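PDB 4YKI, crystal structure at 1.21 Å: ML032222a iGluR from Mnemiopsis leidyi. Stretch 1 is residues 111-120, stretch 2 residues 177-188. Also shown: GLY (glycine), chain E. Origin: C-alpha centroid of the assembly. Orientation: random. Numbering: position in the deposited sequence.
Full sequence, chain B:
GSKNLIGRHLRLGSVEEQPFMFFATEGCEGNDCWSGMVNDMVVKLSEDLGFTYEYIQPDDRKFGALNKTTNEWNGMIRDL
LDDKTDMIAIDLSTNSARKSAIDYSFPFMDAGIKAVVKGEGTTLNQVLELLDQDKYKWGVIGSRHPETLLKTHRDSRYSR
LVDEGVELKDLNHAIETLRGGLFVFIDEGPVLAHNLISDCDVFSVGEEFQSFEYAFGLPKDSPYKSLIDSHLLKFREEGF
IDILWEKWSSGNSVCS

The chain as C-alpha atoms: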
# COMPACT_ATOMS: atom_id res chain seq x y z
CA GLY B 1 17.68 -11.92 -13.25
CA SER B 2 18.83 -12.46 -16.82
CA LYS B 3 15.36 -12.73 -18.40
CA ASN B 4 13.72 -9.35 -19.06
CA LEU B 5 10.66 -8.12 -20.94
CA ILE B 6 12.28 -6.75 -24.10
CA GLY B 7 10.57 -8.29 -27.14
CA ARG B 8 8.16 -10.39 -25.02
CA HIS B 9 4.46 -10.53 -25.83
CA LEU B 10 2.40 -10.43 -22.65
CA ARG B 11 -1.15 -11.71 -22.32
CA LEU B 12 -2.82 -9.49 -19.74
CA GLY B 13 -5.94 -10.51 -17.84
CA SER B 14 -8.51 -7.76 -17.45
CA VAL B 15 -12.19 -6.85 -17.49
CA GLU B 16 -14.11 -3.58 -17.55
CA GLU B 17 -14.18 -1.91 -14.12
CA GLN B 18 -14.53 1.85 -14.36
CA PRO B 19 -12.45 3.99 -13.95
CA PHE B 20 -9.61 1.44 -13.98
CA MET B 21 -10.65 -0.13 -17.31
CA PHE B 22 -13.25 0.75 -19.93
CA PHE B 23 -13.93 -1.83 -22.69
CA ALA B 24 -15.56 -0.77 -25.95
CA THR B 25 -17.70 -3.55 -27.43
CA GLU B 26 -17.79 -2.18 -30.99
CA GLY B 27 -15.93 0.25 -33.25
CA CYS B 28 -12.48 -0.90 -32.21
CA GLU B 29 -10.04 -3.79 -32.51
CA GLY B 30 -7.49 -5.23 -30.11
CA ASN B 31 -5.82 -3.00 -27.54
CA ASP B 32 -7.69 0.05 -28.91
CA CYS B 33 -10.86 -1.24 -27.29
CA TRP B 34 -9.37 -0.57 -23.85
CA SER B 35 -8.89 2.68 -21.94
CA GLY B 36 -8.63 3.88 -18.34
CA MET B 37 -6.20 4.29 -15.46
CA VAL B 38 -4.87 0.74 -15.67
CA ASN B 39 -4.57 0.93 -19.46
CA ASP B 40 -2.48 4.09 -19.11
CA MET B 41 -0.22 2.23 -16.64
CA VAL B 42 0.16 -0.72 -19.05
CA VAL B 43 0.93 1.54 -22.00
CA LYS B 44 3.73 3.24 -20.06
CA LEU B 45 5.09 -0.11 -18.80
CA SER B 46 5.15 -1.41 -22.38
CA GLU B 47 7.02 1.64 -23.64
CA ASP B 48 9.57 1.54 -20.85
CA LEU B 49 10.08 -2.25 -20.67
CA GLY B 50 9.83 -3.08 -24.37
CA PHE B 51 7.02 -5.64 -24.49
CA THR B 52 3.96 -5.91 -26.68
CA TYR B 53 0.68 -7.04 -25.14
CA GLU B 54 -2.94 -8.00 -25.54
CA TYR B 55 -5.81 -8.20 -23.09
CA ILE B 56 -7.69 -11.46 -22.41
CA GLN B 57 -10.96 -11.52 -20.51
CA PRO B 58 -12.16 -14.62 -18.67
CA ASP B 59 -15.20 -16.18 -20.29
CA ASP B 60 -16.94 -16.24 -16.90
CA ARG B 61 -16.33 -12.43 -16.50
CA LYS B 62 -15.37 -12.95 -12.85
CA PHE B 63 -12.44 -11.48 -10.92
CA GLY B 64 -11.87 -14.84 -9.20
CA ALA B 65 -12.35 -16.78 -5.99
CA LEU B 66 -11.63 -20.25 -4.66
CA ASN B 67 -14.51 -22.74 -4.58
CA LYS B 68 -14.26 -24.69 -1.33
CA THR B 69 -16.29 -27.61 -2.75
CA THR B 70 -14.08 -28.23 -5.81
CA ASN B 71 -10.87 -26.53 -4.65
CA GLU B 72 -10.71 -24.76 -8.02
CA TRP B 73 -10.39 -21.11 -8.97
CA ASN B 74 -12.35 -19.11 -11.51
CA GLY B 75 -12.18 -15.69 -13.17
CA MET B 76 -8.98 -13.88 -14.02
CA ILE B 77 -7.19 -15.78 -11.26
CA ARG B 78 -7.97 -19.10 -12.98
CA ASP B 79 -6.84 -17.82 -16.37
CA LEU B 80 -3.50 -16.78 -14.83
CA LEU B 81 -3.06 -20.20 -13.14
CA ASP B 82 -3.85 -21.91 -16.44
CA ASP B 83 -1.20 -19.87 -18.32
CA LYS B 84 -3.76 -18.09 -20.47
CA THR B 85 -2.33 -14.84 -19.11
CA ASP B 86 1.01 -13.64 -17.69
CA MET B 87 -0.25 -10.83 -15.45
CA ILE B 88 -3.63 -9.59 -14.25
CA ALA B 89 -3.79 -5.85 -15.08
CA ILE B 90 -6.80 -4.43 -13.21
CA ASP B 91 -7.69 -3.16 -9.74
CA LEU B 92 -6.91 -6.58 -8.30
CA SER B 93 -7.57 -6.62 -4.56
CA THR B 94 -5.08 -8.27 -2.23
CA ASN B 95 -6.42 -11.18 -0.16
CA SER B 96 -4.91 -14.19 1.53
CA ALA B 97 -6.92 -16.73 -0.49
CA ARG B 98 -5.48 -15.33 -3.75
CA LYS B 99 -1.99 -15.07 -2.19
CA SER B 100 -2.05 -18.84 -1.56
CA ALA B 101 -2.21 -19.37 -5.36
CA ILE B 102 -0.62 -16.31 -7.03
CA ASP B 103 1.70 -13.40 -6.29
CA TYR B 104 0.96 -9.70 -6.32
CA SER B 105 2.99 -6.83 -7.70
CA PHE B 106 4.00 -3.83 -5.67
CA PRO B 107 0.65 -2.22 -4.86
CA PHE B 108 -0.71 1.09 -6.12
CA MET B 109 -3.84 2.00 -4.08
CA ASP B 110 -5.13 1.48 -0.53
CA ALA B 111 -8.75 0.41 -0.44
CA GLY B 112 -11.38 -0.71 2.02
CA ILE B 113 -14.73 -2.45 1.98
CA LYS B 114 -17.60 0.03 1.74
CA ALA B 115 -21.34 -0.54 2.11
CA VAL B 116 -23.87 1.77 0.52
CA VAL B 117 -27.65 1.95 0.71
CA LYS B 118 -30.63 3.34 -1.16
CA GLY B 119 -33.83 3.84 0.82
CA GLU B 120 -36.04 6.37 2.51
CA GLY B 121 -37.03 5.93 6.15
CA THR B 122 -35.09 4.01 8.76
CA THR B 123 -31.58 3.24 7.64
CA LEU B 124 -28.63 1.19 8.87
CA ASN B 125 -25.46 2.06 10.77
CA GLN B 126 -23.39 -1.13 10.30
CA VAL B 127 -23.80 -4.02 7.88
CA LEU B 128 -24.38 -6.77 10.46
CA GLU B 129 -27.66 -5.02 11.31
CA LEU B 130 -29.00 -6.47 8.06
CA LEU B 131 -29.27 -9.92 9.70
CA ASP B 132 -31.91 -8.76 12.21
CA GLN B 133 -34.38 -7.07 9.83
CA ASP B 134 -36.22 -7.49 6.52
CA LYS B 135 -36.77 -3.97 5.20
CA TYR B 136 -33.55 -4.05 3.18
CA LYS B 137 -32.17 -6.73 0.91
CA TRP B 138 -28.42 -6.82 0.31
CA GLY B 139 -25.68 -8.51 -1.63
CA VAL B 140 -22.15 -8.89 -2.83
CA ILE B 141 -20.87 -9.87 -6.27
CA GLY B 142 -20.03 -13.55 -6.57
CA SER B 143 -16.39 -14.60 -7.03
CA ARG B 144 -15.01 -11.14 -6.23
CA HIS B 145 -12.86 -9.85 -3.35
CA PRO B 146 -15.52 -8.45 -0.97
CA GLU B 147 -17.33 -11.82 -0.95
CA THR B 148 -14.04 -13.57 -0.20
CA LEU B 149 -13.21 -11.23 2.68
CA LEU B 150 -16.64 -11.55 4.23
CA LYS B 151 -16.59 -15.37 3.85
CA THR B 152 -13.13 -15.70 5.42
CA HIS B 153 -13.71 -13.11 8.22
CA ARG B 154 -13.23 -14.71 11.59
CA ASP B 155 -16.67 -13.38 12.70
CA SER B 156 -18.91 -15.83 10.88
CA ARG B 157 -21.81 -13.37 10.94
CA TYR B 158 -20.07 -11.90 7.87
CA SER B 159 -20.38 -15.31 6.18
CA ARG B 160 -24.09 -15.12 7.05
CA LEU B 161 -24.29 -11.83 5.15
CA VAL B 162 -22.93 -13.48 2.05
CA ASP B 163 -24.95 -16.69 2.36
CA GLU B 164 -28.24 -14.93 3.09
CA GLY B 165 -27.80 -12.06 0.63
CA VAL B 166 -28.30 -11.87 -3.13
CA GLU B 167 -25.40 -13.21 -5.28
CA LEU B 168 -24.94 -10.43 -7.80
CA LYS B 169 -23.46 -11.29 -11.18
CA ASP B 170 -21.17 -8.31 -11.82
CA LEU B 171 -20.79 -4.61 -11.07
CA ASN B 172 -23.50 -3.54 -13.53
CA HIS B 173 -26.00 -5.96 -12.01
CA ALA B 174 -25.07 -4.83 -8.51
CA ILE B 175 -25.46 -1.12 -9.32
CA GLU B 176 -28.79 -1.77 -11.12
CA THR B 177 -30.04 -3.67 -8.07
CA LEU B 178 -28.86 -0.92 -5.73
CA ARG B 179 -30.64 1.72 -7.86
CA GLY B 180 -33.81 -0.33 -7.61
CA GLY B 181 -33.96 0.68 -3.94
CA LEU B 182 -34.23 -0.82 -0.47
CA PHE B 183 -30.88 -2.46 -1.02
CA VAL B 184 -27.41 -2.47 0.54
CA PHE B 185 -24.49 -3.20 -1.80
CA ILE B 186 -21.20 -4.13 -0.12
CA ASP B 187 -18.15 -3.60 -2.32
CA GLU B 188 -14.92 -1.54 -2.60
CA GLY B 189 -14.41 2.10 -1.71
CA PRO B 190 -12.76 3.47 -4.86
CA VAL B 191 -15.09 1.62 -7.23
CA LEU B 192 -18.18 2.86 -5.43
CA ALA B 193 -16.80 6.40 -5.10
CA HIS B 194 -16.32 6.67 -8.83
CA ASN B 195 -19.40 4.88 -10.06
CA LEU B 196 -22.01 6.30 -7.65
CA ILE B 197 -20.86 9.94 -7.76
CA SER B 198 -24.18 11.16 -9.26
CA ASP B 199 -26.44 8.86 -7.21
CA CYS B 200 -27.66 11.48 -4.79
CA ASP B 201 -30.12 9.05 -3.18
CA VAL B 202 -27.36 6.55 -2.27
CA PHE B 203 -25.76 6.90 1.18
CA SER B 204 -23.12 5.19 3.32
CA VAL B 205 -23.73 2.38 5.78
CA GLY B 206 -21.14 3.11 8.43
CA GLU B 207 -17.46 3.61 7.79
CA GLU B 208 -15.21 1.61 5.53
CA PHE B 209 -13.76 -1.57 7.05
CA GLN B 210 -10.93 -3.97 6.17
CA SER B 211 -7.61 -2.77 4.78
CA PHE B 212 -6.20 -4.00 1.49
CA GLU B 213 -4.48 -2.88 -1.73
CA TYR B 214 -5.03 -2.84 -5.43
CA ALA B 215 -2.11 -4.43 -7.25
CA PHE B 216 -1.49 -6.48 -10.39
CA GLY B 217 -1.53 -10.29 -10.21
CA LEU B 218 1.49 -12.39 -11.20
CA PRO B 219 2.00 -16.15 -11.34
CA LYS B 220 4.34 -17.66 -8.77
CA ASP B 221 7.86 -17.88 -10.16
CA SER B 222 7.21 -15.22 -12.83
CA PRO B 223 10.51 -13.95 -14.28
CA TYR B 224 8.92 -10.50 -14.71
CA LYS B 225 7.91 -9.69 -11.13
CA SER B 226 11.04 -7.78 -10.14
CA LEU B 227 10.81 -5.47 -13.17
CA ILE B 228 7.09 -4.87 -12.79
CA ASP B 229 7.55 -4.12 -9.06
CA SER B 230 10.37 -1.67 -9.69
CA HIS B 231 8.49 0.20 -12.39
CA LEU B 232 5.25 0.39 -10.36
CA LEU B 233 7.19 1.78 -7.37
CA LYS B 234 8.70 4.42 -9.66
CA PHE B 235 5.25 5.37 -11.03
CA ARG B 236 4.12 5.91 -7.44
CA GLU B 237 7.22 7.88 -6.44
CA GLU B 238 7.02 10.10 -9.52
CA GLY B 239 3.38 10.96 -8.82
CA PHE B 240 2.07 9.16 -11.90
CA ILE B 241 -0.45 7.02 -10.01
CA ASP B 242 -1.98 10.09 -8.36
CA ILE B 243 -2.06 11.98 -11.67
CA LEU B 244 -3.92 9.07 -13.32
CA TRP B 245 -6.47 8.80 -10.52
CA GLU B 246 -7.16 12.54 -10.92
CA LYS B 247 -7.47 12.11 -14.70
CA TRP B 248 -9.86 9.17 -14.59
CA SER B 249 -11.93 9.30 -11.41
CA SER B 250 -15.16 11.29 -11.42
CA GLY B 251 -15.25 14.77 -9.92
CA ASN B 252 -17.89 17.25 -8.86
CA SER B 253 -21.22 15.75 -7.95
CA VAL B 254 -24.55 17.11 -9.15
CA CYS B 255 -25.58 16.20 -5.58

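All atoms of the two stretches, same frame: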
# COMPACT_ATOMS: atom_id res chain seq x y z
N ALA B 111 -7.31 0.49 -0.31
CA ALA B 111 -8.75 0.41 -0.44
C ALA B 111 -9.34 -0.30 0.77
O ALA B 111 -8.64 -1.02 1.51
CB ALA B 111 -9.13 -0.33 -1.74
N GLY B 112 -10.62 -0.06 0.98
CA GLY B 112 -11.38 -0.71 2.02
C GLY B 112 -12.69 -1.21 1.47
O GLY B 112 -13.10 -0.87 0.35
N ILE B 113 -13.36 -2.05 2.26
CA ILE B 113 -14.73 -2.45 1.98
C ILE B 113 -15.67 -1.33 2.40
O ILE B 113 -15.51 -0.74 3.47
CB ILE B 113 -15.09 -3.78 2.69
CG1 ILE B 113 -14.16 -4.91 2.25
CG2 ILE B 113 -16.54 -4.15 2.45
CD1 ILE B 113 -14.17 -5.17 0.75
N LYS B 114 -16.61 -1.02 1.51
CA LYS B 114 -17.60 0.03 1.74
C LYS B 114 -19.00 -0.49 1.43
O LYS B 114 -19.22 -1.12 0.40
CB LYS B 114 -17.30 1.25 0.87
CG LYS B 114 -18.26 2.39 1.13
CD LYS B 114 -17.96 3.62 0.34
CE LYS B 114 -18.88 4.77 0.72
NZ LYS B 114 -18.78 5.16 2.16
N ALA B 115 -19.94 -0.21 2.32
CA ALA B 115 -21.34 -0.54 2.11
C ALA B 115 -22.13 0.73 1.86
O ALA B 115 -21.94 1.73 2.54
CB ALA B 115 -21.92 -1.28 3.30
N VAL B 116 -23.01 0.65 0.88
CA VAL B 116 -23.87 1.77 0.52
C VAL B 116 -25.31 1.29 0.43
O VAL B 116 -25.57 0.12 0.23
CB VAL B 116 -23.45 2.46 -0.81
CG1 VAL B 116 -22.06 3.05 -0.68
CG2 VAL B 116 -23.52 1.49 -1.98
N VAL B 117 -26.23 2.23 0.57
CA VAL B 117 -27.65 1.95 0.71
C VAL B 117 -28.49 2.97 -0.05
O VAL B 117 -28.20 4.17 -0.06
CB VAL B 117 -28.07 1.90 2.22
CG1 VAL B 117 -27.86 3.23 2.91
CG2 VAL B 117 -29.50 1.41 2.38
N LYS B 118 -29.57 2.48 -0.66
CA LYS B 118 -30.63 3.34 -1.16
C LYS B 118 -31.92 3.01 -0.43
O LYS B 118 -32.30 1.85 -0.32
CB LYS B 118 -30.81 3.16 -2.67
CG LYS B 118 -31.96 3.95 -3.25
CD LYS B 118 -31.97 3.96 -4.76
CE LYS B 118 -33.27 4.56 -5.27
NZ LYS B 118 -33.20 4.79 -6.72
N GLY B 119 -32.57 4.03 0.12
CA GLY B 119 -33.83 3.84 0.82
C GLY B 119 -34.19 5.06 1.64
O GLY B 119 -33.35 5.65 2.32
N GLU B 120 -35.48 5.39 1.60
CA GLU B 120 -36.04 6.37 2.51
C GLU B 120 -36.43 5.67 3.83
O GLU B 120 -36.52 4.43 3.89
CB GLU B 120 -37.26 7.06 1.88
CG GLU B 120 -36.89 7.85 0.61
CD GLU B 120 -38.08 8.43 -0.16
OE1 GLU B 120 -39.22 8.26 0.29
OE2 GLU B 120 -37.86 9.08 -1.20
N THR B 177 -29.28 -3.19 -9.21
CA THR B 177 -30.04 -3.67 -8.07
C THR B 177 -30.06 -2.61 -6.97
O THR B 177 -31.13 -2.33 -6.40
CB THR B 177 -29.49 -5.02 -7.56
OG1 THR B 177 -29.53 -5.97 -8.63
CG2 THR B 177 -30.34 -5.54 -6.44
N LEU B 178 -28.92 -2.00 -6.70
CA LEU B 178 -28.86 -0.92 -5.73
C LEU B 178 -29.82 0.22 -6.11
O LEU B 178 -30.57 0.74 -5.27
CB LEU B 178 -27.44 -0.38 -5.64
CG LEU B 178 -27.24 0.86 -4.77
CD1 LEU B 178 -27.51 0.59 -3.30
CD2 LEU B 178 -25.85 1.38 -4.97
N ARG B 179 -29.81 0.61 -7.38
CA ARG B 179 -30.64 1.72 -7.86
C ARG B 179 -32.12 1.37 -7.80
O ARG B 179 -32.98 2.28 -7.76
CB ARG B 179 -30.22 2.13 -9.27
CG ARG B 179 -28.92 2.89 -9.27
CD ARG B 179 -28.42 3.21 -10.68
NE ARG B 179 -27.24 4.06 -10.62
CZ ARG B 179 -26.32 4.15 -11.58
NH1 ARG B 179 -26.43 3.44 -12.69
NH2 ARG B 179 -25.30 4.96 -11.41
N GLY B 180 -32.44 0.09 -7.79
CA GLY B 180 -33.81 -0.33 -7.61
C GLY B 180 -34.38 -0.06 -6.23
O GLY B 180 -35.61 -0.14 -6.06
N GLY B 181 -33.52 0.23 -5.26
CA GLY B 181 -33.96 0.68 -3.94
C GLY B 181 -34.07 -0.40 -2.88
O GLY B 181 -34.10 -1.59 -3.18
N LEU B 182 -34.15 0.05 -1.63
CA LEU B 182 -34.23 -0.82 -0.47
C LEU B 182 -33.18 -1.94 -0.51
O LEU B 182 -33.48 -3.12 -0.27
CB LEU B 182 -35.66 -1.35 -0.31
CG LEU B 182 -36.70 -0.26 0.02
CD1 LEU B 182 -38.11 -0.83 -0.09
CD2 LEU B 182 -36.46 0.32 1.39
N PHE B 183 -31.95 -1.53 -0.77
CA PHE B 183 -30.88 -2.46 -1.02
C PHE B 183 -29.57 -1.90 -0.46
O PHE B 183 -29.33 -0.67 -0.53
CB PHE B 183 -30.76 -2.72 -2.53
CG PHE B 183 -29.89 -3.92 -2.86
CD1 PHE B 183 -30.39 -5.20 -2.72
CD2 PHE B 183 -28.57 -3.76 -3.27
CE1 PHE B 183 -29.61 -6.30 -3.00
CE2 PHE B 183 -27.77 -4.87 -3.55
CZ PHE B 183 -28.29 -6.12 -3.43
N VAL B 184 -28.77 -2.79 0.13
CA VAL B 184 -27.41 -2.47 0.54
C VAL B 184 -26.43 -3.28 -0.33
O VAL B 184 -26.49 -4.53 -0.37
CB VAL B 184 -27.16 -2.81 2.03
CG1 VAL B 184 -25.70 -2.55 2.41
CG2 VAL B 184 -28.08 -2.02 2.94
N PHE B 185 -25.54 -2.58 -1.00
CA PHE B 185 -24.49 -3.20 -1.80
C PHE B 185 -23.18 -3.02 -1.06
O PHE B 185 -22.83 -1.91 -0.67
CB PHE B 185 -24.45 -2.55 -3.19
CG PHE B 185 -23.35 -3.04 -4.10
CD1 PHE B 185 -22.93 -4.36 -4.10
CD2 PHE B 185 -22.74 -2.16 -4.97
CE1 PHE B 185 -21.91 -4.77 -4.96
CE2 PHE B 185 -21.73 -2.58 -5.82
CZ PHE B 185 -21.32 -3.88 -5.79
N ILE B 186 -22.47 -4.12 -0.84
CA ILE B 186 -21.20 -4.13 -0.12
C ILE B 186 -20.10 -4.41 -1.13
O ILE B 186 -20.08 -5.50 -1.72
CB ILE B 186 -21.20 -5.22 0.98
CG1 ILE B 186 -22.38 -5.05 1.94
CG2 ILE B 186 -19.86 -5.22 1.75
CD1 ILE B 186 -22.60 -6.21 2.91
N ASP B 187 -19.20 -3.46 -1.32
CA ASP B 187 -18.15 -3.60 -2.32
C ASP B 187 -16.91 -2.81 -1.89
O ASP B 187 -16.56 -2.84 -0.71
CB ASP B 187 -18.64 -3.24 -3.74
CG ASP B 187 -17.76 -3.85 -4.82
OD1 ASP B 187 -17.88 -5.08 -5.05
OD2 ASP B 187 -16.91 -3.12 -5.37
N GLU B 188 -16.24 -2.13 -2.83
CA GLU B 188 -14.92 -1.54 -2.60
C GLU B 188 -14.99 -0.03 -2.73
O GLU B 188 -15.56 0.50 -3.67
CB GLU B 188 -13.90 -2.14 -3.58
CG GLU B 188 -13.81 -3.65 -3.49
CD GLU B 188 -12.82 -4.27 -4.46
OE1 GLU B 188 -12.44 -3.61 -5.46
OE2 GLU B 188 -12.47 -5.46 -4.24
N GLY E . -11.52 -5.35 -7.35
CA GLY E . -12.32 -6.60 -7.29
C GLY E . -11.49 -7.84 -7.03
O GLY E . -12.11 -8.91 -6.85
OXT GLY E . -10.25 -7.75 -7.01

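Adjacent antiparallel strands sort their side chains by alternation, and the pairing of strand 111-118 with strand 183-188 illustrates the principle well. On one face of the sheet A115, V117, V184 and I186 form a compact apolar layer. V117 CG2 lies 3.8 Å from V184 CG2, while A115 CB sits 4.1 Å from V184 CG1 and 4.0 Å from I186 CG1. A115 CA is 4.2 Å from I186 CA. I113 extends the layer, its CG2 3.6 Å from I186 CG2.

The other face carries V116 and F185. V116, in the m rotamer, places CG2 3.8 Å from L178 CD2, so that the preceding helix is packed against the strand, and 4.3 Å from F185 CB; the F185 ring itself leads away. The two stretches bury 738 Å², both sides summed. These apolar residues are all buried, whereas K118 is partly exposed, as befits a lysine at the edge.

Between the two faces runs the backbone ladder. Hydrogen bonds from K114 N to D187 O and from D187 N to K114 O are each 2.9 Å; those from V116 N to F185 O and from F185 N to V116 O are both 3.0 Å. At the third pair K118 N reaches F183 O at 3.2 Å, but the return bond from F183 N to K118 O is weak at 3.4 Å. Between these pairs, CA-H...O contacts fill in, such as V184 CA to V116 O at 3.2 Å.

At the polar edge K118 stretches out with all four chi angles t. Its methylenes run beside L178, with K118 CD 3.5 Å from L178 O, and K118 NZ donates a 2.7 Å hydrogen bond to R179 O. A long aliphatic chain with a charged tip thus serves both environments. G181 adopts phi 95° and psi 164°, where a CB would be jammed against the carbonyl O of G180; these backbone angles call for glycine. At the far end of strand 183-188, E188 directs its carboxylate to the ligand: E188 OE1 accepts a 2.7 Å hydrogen bond from N of the bound glycine.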